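Side-chain contacts in PHOX (PDB 4A9V), which catalyses the hydrolysis of phosphate monoesters as an alkaline phosphatase, a beta-propeller enzyme with a combined iron-calcium cofactor: residues Gly482-Lys485 with Ala486-Trp490; Cys513-Pro516 with Ala517-Glu520. One frame throughout, in Å; residues are numbered along the deposited sequence.

Contact 1 of 2, residues Gly482-Lys485 with Ala486-Trp490; sequences GFDK and AGRLW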
ATOM      1  N   GLY A 482       0.736  10.199   3.859  1.00  6.21           N
ATOM      2  CA  GLY A 482      -0.386  10.944   3.310  1.00  6.47           C
ATOM      3  C   GLY A 482      -0.161  12.422   3.496  1.00  6.88           C
ATOM      4  O   GLY A 482       0.303  12.842   4.542  1.00  9.60           O
ATOM      5  N   PHE A 483      -0.560  13.222   2.518  1.00  7.18           N
ATOM      6  CA  PHE A 483      -0.656  14.666   2.694  1.00  6.94           C
ATOM      7  C   PHE A 483      -2.084  15.044   3.040  1.00  7.47           C
ATOM      8  O   PHE A 483      -3.036  14.463   2.506  1.00  9.45           O
ATOM      9  CB  PHE A 483      -0.238  15.406   1.419  1.00  7.67           C
ATOM     10  CG  PHE A 483       1.228  15.720   1.356  1.00  7.36           C
ATOM     11  CD1 PHE A 483       1.755  16.740   2.128  1.00  8.35           C
ATOM     12  CD2 PHE A 483       2.073  15.023   0.501  1.00  8.00           C
ATOM     13  CE1 PHE A 483       3.093  17.045   2.073  1.00  8.84           C
ATOM     14  CE2 PHE A 483       3.422  15.321   0.453  1.00  8.45           C
ATOM     15  CZ  PHE A 483       3.925  16.351   1.220  1.00  8.78           C
ATOM     16  N   ASP A 484      -2.239  16.085   3.847  1.00  7.39           N
ATOM     17  CA  ASP A 484      -3.507  16.780   3.929  1.00  8.07           C
ATOM     18  C   ASP A 484      -3.456  18.068   3.118  1.00  8.77           C
ATOM     19  O   ASP A 484      -2.428  18.422   2.531  1.00  9.01           O
ATOM     20  CB  ASP A 484      -3.923  17.025   5.388  1.00  8.44           C
ATOM     21  CG  ASP A 484      -2.935  17.870   6.163  1.00  8.55           C
ATOM     22  OD1 ASP A 484      -2.258  18.721   5.557  1.00  9.07           O
ATOM     23  OD2 ASP A 484      -2.932  17.740   7.410  1.00  9.65           O
ATOM     24  N   LYS A 485      -4.595  18.742   3.015  1.00  8.74           N
ATOM     25  CA  LYS A 485      -4.716  19.895   2.129  1.00  9.59           C
ATOM     26  C   LYS A 485      -3.797  21.033   2.558  1.00  9.80           C
ATOM     27  O   LYS A 485      -3.332  21.806   1.728  1.00 11.29           O
ATOM     28  CB  LYS A 485      -6.166  20.385   2.084  1.00  9.73           C
ATOM     29  CG  LYS A 485      -7.102  19.448   1.340  1.00 10.44           C
ATOM     30  CD  LYS A 485      -8.528  19.964   1.373  1.00 11.62           C
ATOM     31  CE  LYS A 485      -9.480  19.022   0.660  1.00 12.51           C
ATOM     32  NZ  LYS A 485     -10.886  19.508   0.707  1.00 15.49           N
ATOM     33  N   ALA A 486      -3.523  21.127   3.855  1.00  9.52           N
ATOM     34  CA  ALA A 486      -2.645  22.166   4.376  1.00  9.76           C
ATOM     35  C   ALA A 486      -1.183  21.924   4.026  1.00  9.10           C
ATOM     36  O   ALA A 486      -0.370  22.834   4.142  1.00 10.84           O
ATOM     37  CB  ALA A 486      -2.806  22.277   5.882  1.00 11.09           C
ATOM     38  N   GLY A 487      -0.837  20.688   3.679  1.00  8.94           N
ATOM     39  CA  GLY A 487       0.541  20.349   3.349  1.00  8.78           C
ATOM     40  C   GLY A 487       1.332  19.700   4.473  1.00  8.16           C
ATOM     41  O   GLY A 487       2.553  19.597   4.383  1.00  9.25           O
ATOM     42  N   ARG A 488       0.652  19.251   5.525  1.00  8.06           N
ATOM     43  CA  ARG A 488       1.292  18.368   6.490  1.00  7.59           C
ATOM     44  C   ARG A 488       1.527  17.002   5.851  1.00  7.00           C
ATOM     45  O   ARG A 488       0.645  16.466   5.194  1.00  7.76           O
ATOM     46  CB  ARG A 488       0.419  18.196   7.734  1.00  8.42           C
ATOM     47  CG  ARG A 488       0.460  19.363   8.712  1.00  9.95           C
ATOM     48  CD  ARG A 488      -0.579  19.228   9.820  1.00 10.15           C
ATOM     49  NE  ARG A 488      -1.919  19.579   9.356  1.00  9.47           N
ATOM     50  CZ  ARG A 488      -2.425  20.808   9.383  1.00  9.24           C
ATOM     51  NH1 ARG A 488      -1.719  21.818   9.866  1.00 10.68           N
ATOM     52  NH2 ARG A 488      -3.643  21.020   8.902  1.00 10.17           N
ATOM     53  N   LEU A 489       2.696  16.433   6.112  1.00  7.19           N
ATOM     54  CA  LEU A 489       3.036  15.083   5.698  1.00  6.93           C
ATOM     55  C   LEU A 489       2.889  14.128   6.869  1.00  6.71           C
ATOM     56  O   LEU A 489       3.633  14.206   7.848  1.00  8.20           O
ATOM     57  CB  LEU A 489       4.475  15.036   5.170  1.00  7.78           C
ATOM     58  CG  LEU A 489       4.956  13.648   4.738  1.00  7.36           C
ATOM     59  CD1 LEU A 489       4.144  13.110   3.570  1.00  8.98           C
ATOM     60  CD2 LEU A 489       6.436  13.705   4.379  1.00 11.80           C
ATOM     61  N   TRP A 490       1.979  13.182   6.727  1.00  6.44           N
ATOM     62  CA  TRP A 490       1.702  12.185   7.750  1.00  6.53           C
ATOM     63  C   TRP A 490       2.443  10.914   7.419  1.00  6.42           C
ATOM     64  O   TRP A 490       2.461  10.477   6.267  1.00  7.32           O
ATOM     65  CB  TRP A 490       0.198  11.941   7.823  1.00  6.77           C
ATOM     66  CG  TRP A 490      -0.579  13.176   8.188  1.00  6.83           C
ATOM     67  CD1 TRP A 490      -1.057  14.165   7.339  1.00  7.10           C
ATOM     68  CD2 TRP A 490      -0.923  13.619   9.533  1.00  7.61           C
ATOM     69  NE1 TRP A 490      -1.684  15.150   8.050  1.00  7.93           N
ATOM     70  CE2 TRP A 490      -1.644  14.876   9.378  1.00  7.86           C
ATOM     71  CE3 TRP A 490      -0.734  13.102  10.802  1.00  8.43           C
ATOM     72  CZ2 TRP A 490      -2.156  15.564  10.462  1.00  8.69           C
ATOM     73  CZ3 TRP A 490      -1.234  13.814  11.889  1.00  9.56           C
ATOM     74  CH2 TRP A 490      -1.949  15.003  11.719  1.00  9.38           C
TER
HETATM   75  O   HOH W   1      -5.335  18.624   8.288  1.00 11.78           O

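Contact 2 of 2, residues Cys513-Pro516 with Ala517-Glu520; sequences CADP and ATGE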
ATOM      1  N   CYS A 513       3.835  13.368  12.143  1.00  7.22           N
ATOM      2  CA  CYS A 513       3.512  14.448  11.238  1.00  7.38           C
ATOM      3  C   CYS A 513       4.755  15.293  11.021  1.00  7.65           C
ATOM      4  O   CYS A 513       5.479  15.596  11.966  1.00  8.79           O
ATOM      5  CB  CYS A 513       2.393  15.304  11.830  1.00  8.34           C
ATOM      6  SG  CYS A 513       1.615  16.429  10.648  1.00 10.22           S
ATOM      7  N   ALA A 514       4.981  15.687   9.774  1.00  7.84           N
ATOM      8  CA  ALA A 514       6.196  16.388   9.388  1.00  8.08           C
ATOM      9  C   ALA A 514       5.881  17.662   8.613  1.00  7.98           C
ATOM     10  O   ALA A 514       4.901  17.729   7.856  1.00  8.16           O
ATOM     11  CB  ALA A 514       7.088  15.482   8.557  1.00  9.64           C
ATOM     12  N   ASP A 515       6.778  18.632   8.751  1.00  8.23           N
ATOM     13  CA  ASP A 515       6.773  19.868   7.976  1.00  8.82           C
ATOM     14  C   ASP A 515       7.789  19.736   6.839  1.00  8.85           C
ATOM     15  O   ASP A 515       8.988  19.646   7.090  1.00  9.27           O
ATOM     16  CB  ASP A 515       7.161  21.025   8.904  1.00 10.35           C
ATOM     17  CG  ASP A 515       7.081  22.375   8.234  1.00 11.80           C
ATOM     18  OD1 ASP A 515       7.443  22.477   7.050  1.00 13.76           O
ATOM     19  OD2 ASP A 515       6.673  23.344   8.904  1.00 14.29           O
ATOM     20  N   PRO A 516       7.310  19.649   5.591  1.00  8.61           N
ATOM     21  CA  PRO A 516       8.226  19.432   4.478  1.00  9.90           C
ATOM     22  C   PRO A 516       9.326  20.483   4.348  1.00  9.32           C
ATOM     23  O   PRO A 516      10.442  20.165   3.923  1.00 10.76           O
ATOM     24  CB  PRO A 516       7.297  19.461   3.262  1.00 10.63           C
ATOM     25  CG  PRO A 516       6.006  18.946   3.788  1.00  9.40           C
ATOM     26  CD  PRO A 516       5.901  19.536   5.169  1.00  9.26           C
ATOM     27  N   ALA A 517       9.017  21.727   4.691  1.00  9.56           N
ATOM     28  CA  ALA A 517       9.962  22.827   4.513  1.00 10.05           C
ATOM     29  C   ALA A 517      11.062  22.799   5.569  1.00 10.73           C
ATOM     30  O   ALA A 517      12.212  23.154   5.297  1.00 15.34           O
ATOM     31  CB  ALA A 517       9.236  24.163   4.544  1.00 12.92           C
ATOM     32  N   THR A 518      10.704  22.462   6.798  1.00 10.68           N
ATOM     33  CA  THR A 518      11.650  22.602   7.888  1.00 11.01           C
ATOM     34  C   THR A 518      12.285  21.275   8.263  1.00 10.25           C
ATOM     35  O   THR A 518      13.329  21.261   8.911  1.00 11.54           O
ATOM     36  CB  THR A 518      11.009  23.190   9.149  1.00 11.77           C
ATOM     37  OG1 THR A 518      10.122  22.220   9.708  1.00 11.30           O
ATOM     38  CG2 THR A 518      10.253  24.478   8.840  1.00 13.91           C
ATOM     39  N   GLY A 519      11.646  20.171   7.889  1.00  9.77           N
ATOM     40  CA  GLY A 519      12.108  18.850   8.260  1.00  8.56           C
ATOM     41  C   GLY A 519      11.644  18.370   9.620  1.00  8.37           C
ATOM     42  O   GLY A 519      11.911  17.229   9.982  1.00  8.95           O
ATOM     43  N   GLU A 520      10.961  19.228  10.379  1.00  8.36           N
ATOM     44  CA  GLU A 520      10.553  18.860  11.728  1.00  8.52           C
ATOM     45  C   GLU A 520       9.535  17.721  11.696  1.00  7.91           C
ATOM     46  O   GLU A 520       8.588  17.747  10.903  1.00  8.45           O
ATOM     47  CB  GLU A 520       9.970  20.067  12.469  1.00  9.77           C
ATOM     48  CG  GLU A 520       9.659  19.764  13.925  1.00 11.96           C
ATOM     49  CD  GLU A 520       9.131  20.951  14.710  1.00 13.31           C
ATOM     50  OE1 GLU A 520       8.930  22.041  14.128  1.00 18.35           O
ATOM     51  OE2 GLU A 520       8.838  20.755  15.909  1.00 15.46           O
TER

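Contact 1 of 2, residues Gly482-Lys485 with Ala486-Trp490
Gly482 and Trp490 form an antiparallel hydrogen-bonded pair, Trp490 N reaching Gly482 O at 2.8 Å, and beyond them a type I turn from Asp484 to Gly487 closes the hairpin. Asp484 N also bonds Arg488 O: a type I turn plus G1 bulge. At positive phi, a CB on Gly487 would jam against Ala486 O, which calls for glycine. Asp484 carries most of the side-chain contact. Its CG sits between the backbone N and the carbonyl carbon (chi1 60°), which folds the carboxylate back over the turn. Asp484 OD1 accepts from Arg488 N at 3.0 Å, and only weakly from Gly487 N. Asp484 OD2 takes two side-chain donors. Trp490 NE1 meets Asp484 OD2 at 2.9 Å, with OD2 almost in the indole plane but NE1 well above the carboxylate plane. Arg488 NE forms a salt bridge with the syn lone pair of Asp484 OD2 at 2.9 Å. The carboxylate stands 75° from both the guanidinium and the ring, so neither lies flat against it. A water also bridges Asp484 OD2 and Arg488 NH2. On the other face of the hairpin, Leu489 CD1 lies over the Phe483 ring, 4.0 Å from its centroid, as a CH-pi contact. Arg488 NH1 and Lys485 NZ hydrogen-bond to Leu10 O and Pro540 O. Phe483 and Leu489 pack on Val390 of strand 386-391, while Asp484 and Trp490 face strand 532-538 through Phe538 and Ile536.

Contact 2 of 2, residues Cys513-Pro516 with Ala517-Glu520
Asp515 OD1 accepts two backbone N-H groups of the turn that follows it. Ala517 N lies 2.9 Å from Asp515 OD1, nearly in line with the C-O bond. Thr518 N is 3.3 Å from Asp515 OD1 and comes from well above the carboxylate plane. With CG opposite the backbone N (chi1 -175°), the carboxylate swings forward over these two amides. The Thr518 side chain crosses that of Asp515 at about a right angle, Thr518 OG1 lying 3.3 Å from Asp515 CB. Thr518 OG1 is turned toward the chain ahead and accepts from Glu520 N at 3.2 Å, an ST turn. The main chain closes the loop: Gly519 N binds Asp515 O at 2.8 Å, and Asp515 N binds Glu520 O at 2.9 Å. Without the carboxylate, as with an alanine at Asp515, the N-H groups of Ala517 and Thr518 are likely to lose their shared side-chain acceptor. Farther out, Asp515 OD2 binds Ser8 OG, and Glu520 OE2 pairs with Arg522 NE. Gly519 has positive phi (85°), and its O accepts from Asn468 ND2. Asp515 OD1 thus makes an Asx turn with Ala517 N and also takes Thr518 N, in a tight beta-hairpin connection between strands 510-514 and 521-526.

From the N terminus, strand 478-483 comes first. Contact 1 closes its loop to strand 489-493. The chain then runs on to strand 510-514, where contact 2 closes the next short loop, leading into strand 521-526. The two loops lie in series and neither nests in the other. All four strands belong to one antiparallel sheet, in chain order, as in a beta-propeller blade. The contacts meet where the two middle strands adjoin: Leu489 O and Ala514 N are 2.8 Å apart, probably hydrogen-bonded. Cys513 SG packs on Arg488 CB and the Trp490 ring, and Pro516 CD on Gly487 O. Contact 2 lies away from the metal sites.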